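CDP-4-keto-6-deoxy-D-glucose-3-dehydrase (Yersinia pseudotuberculosis, PDB 3BB8) uses pyridoxal 5'-phosphate and probably acts as the dehydrase on CDP-4-keto-6-deoxy-D-glucose during lipopolysaccharide sugar biosynthesis. Local coordinates at residues A[150-155]-A[177-182]. The protein carries 1 engineered substitution. Sequence-based numbering, arbitrary orientation.
Sequences LIEAAV and VRRVAD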
loop_
_atom_site.group_PDB
_atom_site.type_symbol
_atom_site.label_atom_id
_atom_site.label_comp_id
_atom_site.label_asym_id
_atom_site.label_seq_id
_atom_site.Cartn_x
_atom_site.Cartn_y
_atom_site.Cartn_z
ATOM N N LEU A 150 -23.911 -24.073 -5.665
ATOM C CA LEU A 150 -24.722 -23.107 -4.926
ATOM C C LEU A 150 -24.654 -21.685 -5.494
ATOM O O LEU A 150 -25.456 -20.824 -5.127
ATOM C CB LEU A 150 -24.286 -23.087 -3.463
ATOM C CG LEU A 150 -24.326 -24.435 -2.752
ATOM C CD1 LEU A 150 -23.696 -24.311 -1.378
ATOM C CD2 LEU A 150 -25.763 -24.910 -2.655
ATOM N N ILE A 151 -23.690 -21.446 -6.377
ATOM C CA ILE A 151 -23.507 -20.136 -6.992
ATOM C C ILE A 151 -24.796 -19.670 -7.667
ATOM O O ILE A 151 -25.356 -18.633 -7.321
ATOM C CB ILE A 151 -22.398 -20.188 -8.061
ATOM C CG1 ILE A 151 -21.086 -20.688 -7.444
ATOM C CG2 ILE A 151 -22.220 -18.820 -8.685
ATOM C CD1 ILE A 151 -20.580 -19.861 -6.295
ATOM N N GLU A 152 -25.246 -20.467 -8.633
ATOM C CA GLU A 152 -26.456 -20.218 -9.410
ATOM C C GLU A 152 -27.605 -19.567 -8.645
ATOM O O GLU A 152 -28.124 -18.527 -9.056
ATOM C CB GLU A 152 -26.935 -21.540 -10.013
ATOM C CG GLU A 152 -28.274 -21.482 -10.735
ATOM C CD GLU A 152 -28.179 -20.858 -12.112
ATOM O OE1 GLU A 152 -27.497 -21.434 -12.992
ATOM O OE2 GLU A 152 -28.792 -19.790 -12.312
ATOM N N ALA A 153 -28.007 -20.177 -7.537
ATOM C CA ALA A 153 -29.120 -19.658 -6.749
ATOM C C ALA A 153 -28.828 -18.340 -6.046
ATOM O O ALA A 153 -29.751 -17.656 -5.603
ATOM C CB ALA A 153 -29.567 -20.701 -5.729
ATOM N N ALA A 154 -27.553 -17.979 -5.935
ATOM C CA ALA A 154 -27.189 -16.728 -5.273
ATOM C C ALA A 154 -27.203 -15.550 -6.251
ATOM O O ALA A 154 -27.094 -14.390 -5.846
ATOM C CB ALA A 154 -25.815 -16.860 -4.628
ATOM N N VAL A 155 -27.341 -15.853 -7.537
ATOM C CA VAL A 155 -27.370 -14.815 -8.557
ATOM C C VAL A 155 -28.719 -14.106 -8.596
ATOM O O VAL A 155 -29.771 -14.731 -8.429
ATOM C CB VAL A 155 -27.094 -15.397 -9.946
ATOM C CG1 VAL A 155 -27.071 -14.279 -10.976
ATOM C CG2 VAL A 155 -25.776 -16.150 -9.938
ATOM N N VAL A 177 -17.995 -22.348 -12.001
ATOM C CA VAL A 177 -17.924 -20.906 -11.772
ATOM C C VAL A 177 -17.968 -20.137 -13.093
ATOM O O VAL A 177 -18.808 -19.259 -13.279
ATOM C CB VAL A 177 -16.644 -20.520 -10.997
ATOM C CG1 VAL A 177 -16.563 -19.004 -10.857
ATOM C CG2 VAL A 177 -16.656 -21.166 -9.617
ATOM N N ARG A 178 -17.063 -20.462 -14.007
ATOM C CA ARG A 178 -17.049 -19.798 -15.301
ATOM C C ARG A 178 -18.400 -19.996 -15.986
ATOM O O ARG A 178 -18.999 -19.043 -16.493
ATOM C CB ARG A 178 -15.928 -20.355 -16.178
ATOM C CG ARG A 178 -14.589 -19.669 -15.958
ATOM C CD ARG A 178 -14.713 -18.178 -16.246
ATOM N NE ARG A 178 -15.192 -17.950 -17.603
ATOM C CZ ARG A 178 -14.485 -18.228 -18.692
ATOM N NH1 ARG A 178 -13.260 -18.734 -18.580
ATOM N NH2 ARG A 178 -15.010 -18.029 -19.894
ATOM N N ARG A 179 -18.882 -21.232 -15.991
ATOM C CA ARG A 179 -20.161 -21.530 -16.606
ATOM C C ARG A 179 -21.193 -20.526 -16.098
ATOM O O ARG A 179 -21.917 -19.911 -16.882
ATOM C CB ARG A 179 -20.608 -22.946 -16.241
ATOM C CG ARG A 179 -21.589 -23.574 -17.227
ATOM C CD ARG A 179 -22.604 -24.439 -16.506
ATOM N NE ARG A 179 -23.707 -23.634 -15.990
ATOM C CZ ARG A 179 -24.404 -23.932 -14.899
ATOM N NH1 ARG A 179 -24.106 -25.021 -14.200
ATOM N NH2 ARG A 179 -25.407 -23.149 -14.512
ATOM N N VAL A 180 -21.253 -20.355 -14.782
ATOM C CA VAL A 180 -22.211 -19.432 -14.183
ATOM C C VAL A 180 -21.871 -17.973 -14.486
ATOM O O VAL A 180 -22.762 -17.140 -14.670
ATOM C CB VAL A 180 -22.276 -19.606 -12.660
ATOM C CG1 VAL A 180 -23.420 -18.777 -12.095
ATOM C CG2 VAL A 180 -22.455 -21.073 -12.316
ATOM N N ALA A 181 -20.581 -17.668 -14.536
ATOM C CA ALA A 181 -20.141 -16.307 -14.811
ATOM C C ALA A 181 -20.483 -15.923 -16.244
ATOM O O ALA A 181 -21.092 -14.881 -16.485
ATOM C CB ALA A 181 -18.636 -16.181 -14.576
ATOM N N ASP A 182 -20.088 -16.771 -17.191
ATOM C CA ASP A 182 -20.344 -16.518 -18.602
ATOM C C ASP A 182 -21.835 -16.444 -18.912
ATOM O O ASP A 182 -22.266 -15.682 -19.781
ATOM C CB ASP A 182 -19.682 -17.601 -19.451
ATOM C CG ASP A 182 -18.200 -17.735 -19.160
ATOM O OD1 ASP A 182 -17.524 -16.691 -19.056
ATOM O OD2 ASP A 182 -17.708 -18.879 -19.040
#
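V180 packs against I151 and V155 in a small helix-to-helix contact, bordered by an E152–R179 salt bridge, where the short helix 151-154 lies beside helix 174-184 on the same side of the central sheet. The apolar part centres on one methyl: V180 CG1, anti to the backbone N (chi1 -172°), lies 3.6 Å from CG2 of I151. V155 brings its CG2 to the same methyl from just past the short helix, at a looser 4.1 Å, its side chain running past that of V180 in the opposite direction. Beneath, I151 and V155 also touch I114 of strand 112-115, and V177 rests on L188 of strand 187-191. This is the alpha/beta layering of the aspartate aminotransferase fold: the two helices are joined in sequence through strand 159-165, which pairs in parallel with strands 112-115 and 187-191. The contact lies away from the pyridoxal phosphate pocket. On the more exposed flank, E152 bends at chi2 (77°) and R179 at chi2 and chi3, and the two side chains cross at a slant, bringing OE1 of E152 3.1 Å from NH2 of R179. The carboxylate oxygen sits at the guanidinium edge and the two planes are only 18° apart, but the pair is a salt bridge without a hydrogen bond. V180 CG2 lies over one face of the R179 guanidinium, 4.2 Å above its plane and offset toward the rim. Stronger polar partners of both groups lie on helix 174-184: Y184 OH hydrogen-bonds to OE2 of E152, and E176 forms a salt bridge with NH1 of R179.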